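Local coordinates for N-acetylmuramoyl-L-alanine amidase domain-containing protein SAOUHSC_02979 (Staphylococcus aureus, PDB 5T1Q) that probably cleaves bacterial cell-wall peptidoglycan as a secreted amidase, this chain holding its glucosaminidase-family and CHAP domains, at residues 103-108 and 139-144; 235-240 and 262-267. One frame throughout, in Å; residues are numbered along the deposited sequence. Where two conformers were deposited one is given.

Contact 1: 103-108 and 139-144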
loop_
_atom_site.group_PDB
_atom_site.type_symbol
_atom_site.label_atom_id
_atom_site.label_comp_id
_atom_site.label_asym_id
_atom_site.label_seq_id
_atom_site.Cartn_x
_atom_site.Cartn_y
_atom_site.Cartn_z
ATOM N N SER A 103 -9.487 8.214 -13.995
ATOM C CA SER A 103 -9.577 9.398 -14.838
ATOM C C SER A 103 -9.124 10.638 -14.067
ATOM O O SER A 103 -9.433 10.764 -12.886
ATOM C CB SER A 103 -11.010 9.591 -15.346
ATOM O OG SER A 103 -11.134 10.779 -16.117
ATOM N N PRO A 104 -8.405 11.560 -14.715
ATOM C CA PRO A 104 -8.018 11.491 -16.133
ATOM C C PRO A 104 -6.574 11.019 -16.346
ATOM O O PRO A 104 -6.027 11.221 -17.417
ATOM C CB PRO A 104 -8.151 12.948 -16.568
ATOM C CG PRO A 104 -7.734 13.704 -15.352
ATOM C CD PRO A 104 -8.288 12.930 -14.187
ATOM N N ASN A 105 -5.977 10.367 -15.352
ATOM C CA ASN A 105 -4.561 9.975 -15.438
ATOM C C ASN A 105 -4.335 8.571 -16.002
ATOM O O ASN A 105 -3.413 8.365 -16.787
ATOM C CB ASN A 105 -3.923 10.164 -14.073
ATOM C CG ASN A 105 -4.005 11.604 -13.599
ATOM O OD1 ASN A 105 -3.779 12.541 -14.373
ATOM N ND2 ASN A 105 -4.330 11.792 -12.335
ATOM N N HIS A 106 -5.164 7.617 -15.586
ATOM C CA HIS A 106 -5.151 6.239 -16.117
ATOM C C HIS A 106 -3.807 5.466 -16.041
ATOM O O HIS A 106 -3.615 4.487 -16.765
ATOM C CB HIS A 106 -5.644 6.250 -17.581
ATOM C CG HIS A 106 -6.985 6.896 -17.778
ATOM N ND1 HIS A 106 -7.134 8.156 -18.322
ATOM C CD2 HIS A 106 -8.239 6.446 -17.528
ATOM C CE1 HIS A 106 -8.420 8.455 -18.393
ATOM N NE2 HIS A 106 -9.112 7.434 -17.922
ATOM N N ASN A 107 -2.902 5.891 -15.162
ATOM C CA ASN A 107 -1.584 5.260 -15.014
ATOM C C ASN A 107 -1.703 4.144 -13.959
ATOM O O ASN A 107 -1.726 4.402 -12.755
ATOM C CB ASN A 107 -0.572 6.340 -14.619
ATOM C CG ASN A 107 0.872 5.850 -14.583
ATOM O OD1 ASN A 107 1.154 4.653 -14.559
ATOM N ND2 ASN A 107 1.800 6.798 -14.583
ATOM N N LEU A 108 -1.780 2.908 -14.433
ATOM C CA LEU A 108 -1.973 1.749 -13.573
ATOM C C LEU A 108 -0.715 1.149 -12.972
ATOM O O LEU A 108 -0.809 0.387 -11.995
ATOM C CB LEU A 108 -2.658 0.639 -14.362
ATOM C CG LEU A 108 -3.987 0.958 -15.014
ATOM C CD1 LEU A 108 -4.498 -0.306 -15.681
ATOM C CD2 LEU A 108 -4.983 1.481 -13.995
ATOM N N PHE A 139 4.370 11.872 -13.338
ATOM C CA PHE A 139 3.957 10.543 -13.765
ATOM C C PHE A 139 3.285 10.649 -15.110
ATOM O O PHE A 139 2.685 11.673 -15.437
ATOM C CB PHE A 139 3.007 9.904 -12.747
ATOM C CG PHE A 139 3.693 9.390 -11.518
ATOM C CD1 PHE A 139 3.986 10.238 -10.468
ATOM C CD2 PHE A 139 4.026 8.042 -11.404
ATOM C CE1 PHE A 139 4.608 9.763 -9.319
ATOM C CE2 PHE A 139 4.648 7.552 -10.252
ATOM C CZ PHE A 139 4.943 8.419 -9.209
ATOM N N ARG A 140 3.387 9.574 -15.881
ATOM C CA ARG A 140 2.813 9.534 -17.207
ATOM C C ARG A 140 1.292 9.589 -17.124
ATOM O O ARG A 140 0.681 8.881 -16.325
ATOM C CB ARG A 140 3.280 8.278 -17.954
ATOM C CG ARG A 140 4.796 8.197 -18.079
ATOM C CD ARG A 140 5.269 7.048 -18.958
ATOM N NE ARG A 140 6.732 6.973 -18.977
ATOM C CZ ARG A 140 7.452 6.068 -19.646
ATOM N NH1 ARG A 140 6.863 5.139 -20.385
ATOM N NH2 ARG A 140 8.785 6.092 -19.570
ATOM N N LYS A 141 0.711 10.477 -17.925
ATOM C CA LYS A 141 -0.726 10.689 -18.007
ATOM C C LYS A 141 -1.173 10.131 -19.354
ATOM O O LYS A 141 -0.707 10.586 -20.401
ATOM C CB LYS A 141 -1.009 12.188 -17.911
ATOM C CG LYS A 141 -2.464 12.619 -17.975
ATOM C CD LYS A 141 -2.532 14.139 -17.920
ATOM C CE LYS A 141 -3.944 14.666 -18.067
ATOM N NZ LYS A 141 -4.783 14.315 -16.900
ATOM N N TYR A 142 -2.049 9.130 -19.323
ATOM C CA TYR A 142 -2.518 8.473 -20.537
ATOM C C TYR A 142 -3.953 8.852 -20.867
ATOM O O TYR A 142 -4.698 9.236 -19.975
ATOM C CB TYR A 142 -2.458 6.964 -20.356
ATOM C CG TYR A 142 -1.112 6.424 -19.942
ATOM C CD1 TYR A 142 -0.788 6.268 -18.600
ATOM C CD2 TYR A 142 -0.173 6.037 -20.891
ATOM C CE1 TYR A 142 0.439 5.753 -18.215
ATOM C CE2 TYR A 142 1.054 5.522 -20.513
ATOM C CZ TYR A 142 1.355 5.378 -19.174
ATOM O OH TYR A 142 2.571 4.862 -18.794
ATOM N N PRO A 143 -4.350 8.743 -22.154
ATOM C CA PRO A 143 -5.751 9.030 -22.518
ATOM C C PRO A 143 -6.730 8.012 -21.918
ATOM O O PRO A 143 -7.889 8.340 -21.672
ATOM C CB PRO A 143 -5.760 8.921 -24.054
ATOM C CG PRO A 143 -4.335 8.977 -24.480
ATOM C CD PRO A 143 -3.518 8.460 -23.339
ATOM N N SER A 144 -6.254 6.782 -21.720
ATOM C CA SER A 144 -7.054 5.707 -21.137
ATOM C C SER A 144 -6.135 4.594 -20.618
ATOM O O SER A 144 -4.914 4.647 -20.800
ATOM C CB SER A 144 -8.021 5.137 -22.175
ATOM O OG SER A 144 -7.324 4.486 -23.217
HETATM O O HOH W 1 -3.919 15.357 -14.542
HETATM O O HOH W 2 1.410 2.756 -17.037
#
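Asn107 and His106 bury the most surface between the loop 103-108 and the end of the strand that runs into 139-144, with Lys141 and Tyr142 close behind. The amide of Asn107 stands almost perpendicular to the Tyr142 ring, with planes 89° apart, and its CB lies in the ring plane at the edge, 3.8 Å from Tyr142 CE1. Asn107 ND2 makes a weak, bent bond to Arg140 O at 2.9 Å, while its stronger partner is Ile111 O; an amide suits this buried place because one NH2 can serve two carbonyls. A water donates to Asn107 OD1 and, weakly, to Tyr142 OH, whose stronger partner is Asp151.

His106 turns its ring edge to the other backbone: His106 ND1 donates to Tyr142 O at 3.1 Å, approaching from above the carbonyl plane. A carbonyl acceptor implies a proton on ND1, though the charge of the ring is not settled by it. Over one face of the imidazole sits Ser144 CA, 3.7 Å from the centroid of the His106 ring, in a CH-pi contact offset toward the rim. The flat ring thus uses both its edge and its face. The backbones also join directly: Tyr142 N gives a nearly straight bond to Asn105 O at 3.0 Å.

Lys141, bent at chi4 (68°), brings NZ to Asn105 OD1 at 3.2 Å and weakly to Pro104 O, and a water bridges NZ and OD1. The long, flexible chain lets the ammonium gather these oxygens.

Ser144 is the N-cap of helix 145-158, its OG also bonded to Glu147. The contact therefore pins a loop to the strand-to-helix connection that follows the two-stranded antiparallel sheet of the glucosaminidase-family domain, which belongs to the lysozyme clan.

Contact 2: 235-240 and 262-267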
loop_
_atom_site.group_PDB
_atom_site.type_symbol
_atom_site.label_atom_id
_atom_site.label_comp_id
_atom_site.label_asym_id
_atom_site.label_seq_id
_atom_site.Cartn_x
_atom_site.Cartn_y
_atom_site.Cartn_z
ATOM N N GLU A 235 -6.697 -13.634 16.901
ATOM C CA GLU A 235 -7.312 -12.997 18.053
ATOM C C GLU A 235 -8.330 -11.937 17.654
ATOM O O GLU A 235 -9.370 -11.799 18.292
ATOM C CB GLU A 235 -6.236 -12.294 18.881
ATOM C CG GLU A 235 -5.068 -13.168 19.283
ATOM C CD GLU A 235 -3.968 -12.374 19.958
ATOM O OE1 GLU A 235 -4.170 -11.876 21.082
ATOM O OE2 GLU A 235 -2.886 -12.276 19.369
ATOM N N PHE A 236 -8.017 -11.200 16.591
ATOM C CA PHE A 236 -8.841 -10.045 16.157
ATOM C C PHE A 236 -9.359 -10.093 14.715
ATOM O O PHE A 236 -8.813 -10.779 13.859
ATOM C CB PHE A 236 -8.029 -8.746 16.364
ATOM C CG PHE A 236 -7.235 -8.723 17.658
ATOM C CD1 PHE A 236 -7.870 -8.575 18.874
ATOM C CD2 PHE A 236 -5.852 -8.883 17.647
ATOM C CE1 PHE A 236 -7.151 -8.585 20.057
ATOM C CE2 PHE A 236 -5.117 -8.887 18.827
ATOM C CZ PHE A 236 -5.773 -8.734 20.041
ATOM N N LYS A 237 -10.414 -9.320 14.464
ATOM C CA LYS A 237 -11.017 -9.219 13.134
ATOM C C LYS A 237 -9.971 -8.773 12.097
ATOM O O LYS A 237 -9.159 -7.883 12.374
ATOM C CB LYS A 237 -12.188 -8.225 13.168
ATOM C CG LYS A 237 -12.857 -7.968 11.829
ATOM C CD LYS A 237 -13.890 -6.852 11.906
ATOM C CE LYS A 237 -15.111 -7.251 12.713
ATOM N NZ LYS A 237 -16.179 -6.221 12.603
ATOM N N PRO A 238 -9.974 -9.402 10.910
ATOM C CA PRO A 238 -9.001 -8.999 9.896
ATOM C C PRO A 238 -9.247 -7.579 9.393
ATOM O O PRO A 238 -10.390 -7.085 9.446
ATOM C CB PRO A 238 -9.204 -10.022 8.761
ATOM C CG PRO A 238 -10.546 -10.649 9.006
ATOM C CD PRO A 238 -10.799 -10.554 10.483
ATOM N N PHE A 239 -8.187 -6.920 8.932
ATOM C CA PHE A 239 -8.331 -5.586 8.410
ATOM C C PHE A 239 -8.994 -5.616 7.045
ATOM O O PHE A 239 -8.739 -6.512 6.259
ATOM C CB PHE A 239 -6.991 -4.854 8.293
ATOM C CG PHE A 239 -7.125 -3.457 7.730
ATOM C CD1 PHE A 239 -7.682 -2.445 8.495
ATOM C CD2 PHE A 239 -6.727 -3.168 6.434
ATOM C CE1 PHE A 239 -7.834 -1.163 7.989
ATOM C CE2 PHE A 239 -6.871 -1.891 5.917
ATOM C CZ PHE A 239 -7.423 -0.881 6.701
ATOM N N ARG A 240 -9.850 -4.630 6.797
ATOM C CA ARG A 240 -10.519 -4.443 5.499
ATOM C C ARG A 240 -10.779 -2.957 5.325
ATOM O O ARG A 240 -11.110 -2.267 6.284
ATOM C CB ARG A 240 -11.840 -5.235 5.376
ATOM C CG ARG A 240 -11.671 -6.749 5.418
ATOM C CD ARG A 240 -12.907 -7.539 4.971
ATOM N NE ARG A 240 -13.055 -7.671 3.502
ATOM C CZ ARG A 240 -13.839 -6.924 2.705
ATOM N NH1 ARG A 240 -13.877 -7.181 1.394
ATOM N NH2 ARG A 240 -14.594 -5.934 3.184
ATOM N N LYS A 262 -13.834 2.290 11.696
ATOM C CA LYS A 262 -15.068 2.059 10.929
ATOM C C LYS A 262 -15.502 0.599 10.851
ATOM O O LYS A 262 -16.685 0.335 10.787
ATOM C CB LYS A 262 -14.987 2.646 9.523
ATOM C CG LYS A 262 -15.564 4.039 9.443
ATOM C CD LYS A 262 -15.427 4.643 8.057
ATOM C CE LYS A 262 -16.348 5.848 7.911
ATOM N NZ LYS A 262 -16.240 6.797 9.060
ATOM N N GLN A 263 -14.561 -0.342 10.860
ATOM C CA GLN A 263 -14.927 -1.757 10.839
ATOM C C GLN A 263 -15.768 -2.142 12.048
ATOM O O GLN A 263 -16.499 -3.134 12.007
ATOM C CB GLN A 263 -13.702 -2.659 10.813
ATOM C CG GLN A 263 -12.837 -2.520 9.585
ATOM C CD GLN A 263 -11.782 -3.599 9.536
ATOM O OE1 GLN A 263 -10.616 -3.354 9.848
ATOM N NE2 GLN A 263 -12.200 -4.823 9.213
ATOM N N PHE A 264 -15.639 -1.375 13.132
ATOM C CA PHE A 264 -16.404 -1.644 14.339
ATOM C C PHE A 264 -17.583 -0.679 14.542
ATOM O O PHE A 264 -18.094 -0.550 15.647
ATOM C CB PHE A 264 -15.471 -1.658 15.542
ATOM C CG PHE A 264 -14.395 -2.697 15.442
ATOM C CD1 PHE A 264 -14.684 -4.038 15.679
ATOM C CD2 PHE A 264 -13.093 -2.345 15.086
ATOM C CE1 PHE A 264 -13.682 -5.002 15.588
ATOM C CE2 PHE A 264 -12.093 -3.303 15.001
ATOM C CZ PHE A 264 -12.385 -4.633 15.256
ATOM N N GLY A 265 -17.998 -0.003 13.471
ATOM C CA GLY A 265 -19.146 0.895 13.511
ATOM C C GLY A 265 -18.987 2.151 14.335
ATOM O O GLY A 265 -19.930 2.576 15.003
ATOM N N THR A 266 -17.795 2.743 14.309
ATOM C CA THR A 266 -17.561 3.980 15.038
ATOM C C THR A 266 -16.692 4.858 14.166
ATOM O O THR A 266 -15.856 4.370 13.407
ATOM C CB THR A 266 -16.923 3.763 16.437
ATOM O OG1 THR A 266 -15.498 3.672 16.345
ATOM C CG2 THR A 266 -17.491 2.511 17.115
ATOM N N SER A 267 -16.911 6.158 14.252
ATOM C CA SER A 267 -16.175 7.077 13.412
ATOM C C SER A 267 -15.474 8.187 14.176
ATOM O O SER A 267 -15.794 8.496 15.328
ATOM C CB SER A 267 -17.118 7.694 12.385
ATOM O OG SER A 267 -18.111 8.483 13.015
#
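Residues 262-265 form a type I beta turn, closed by Gly265 N to Lys262 O at 3.0 Å, and it meets the irregular chain 235-240 with the closest CA atoms, those of Arg240 and Gln263, 7.4 Å apart. Gln263 has by far the most surface buried here. Its chain is extended beyond CG, which carries the amide across to the other backbone. There Gln263 NE2 donates to Pro238 O at 2.9 Å in an almost straight bond, 173° at the hydrogen, lying in the carbonyl plane and close to the amide's own plane. On the other branch Gln263 OE1 accepts a hydrogen bond from Arg260 NH1 of helix 253-262 and a weak one from Arg240 N. Glutamine fits because its amide offers a donor and an acceptor to a backbone without regular strand pairing. Gln263 OE1 also lies 3.4 Å from Phe239 CD1, the amide and ring planes being 84° apart.

Lys237 runs past Gln263 and Phe264 in the opposite direction. Bent at chi3 (-69°), it brings Lys237 CE to 3.9 Å from Phe264 CE1, while Lys237 NZ reaches Gln263 O in a weak bond of 3.2 Å. A lysine serves well at this exposed rim, since its methylenes lie alongside the ring at CE1, in van der Waals contact, and its charged end can stay near water. Phe264 in turn stacks on His296.

Gly265 takes a positive phi, readily adopted by a residue without a side chain. This is a surface contact in which a glutamine amide ties the turn after helix 253-262 to the segment leading toward that helix, within the Peptidase C51 family region, which includes the CHAP domain of the papain-like peptidase clan.

Contact 1 closes before contact 2 opens, so the two follow one another along the chain. Their centres lie 33 Å apart and their nearest atoms about 19 Å, without touching. They share no helix, strand or sheet: contact 1 sits beside the two-stranded sheet 119-128 and 131-140 and helix 145-158, in the glucosaminidase-family domain, whereas contact 2 flanks helix 253-262 in the Peptidase C51 region, which includes the CHAP domain and whose mixed sheet includes strand 314-321. Each fixes loops within its own domain, and neither bridges the two. This fits a modular protein in which two domains, both of families associated with peptidoglycan cleavage, are joined in one chain.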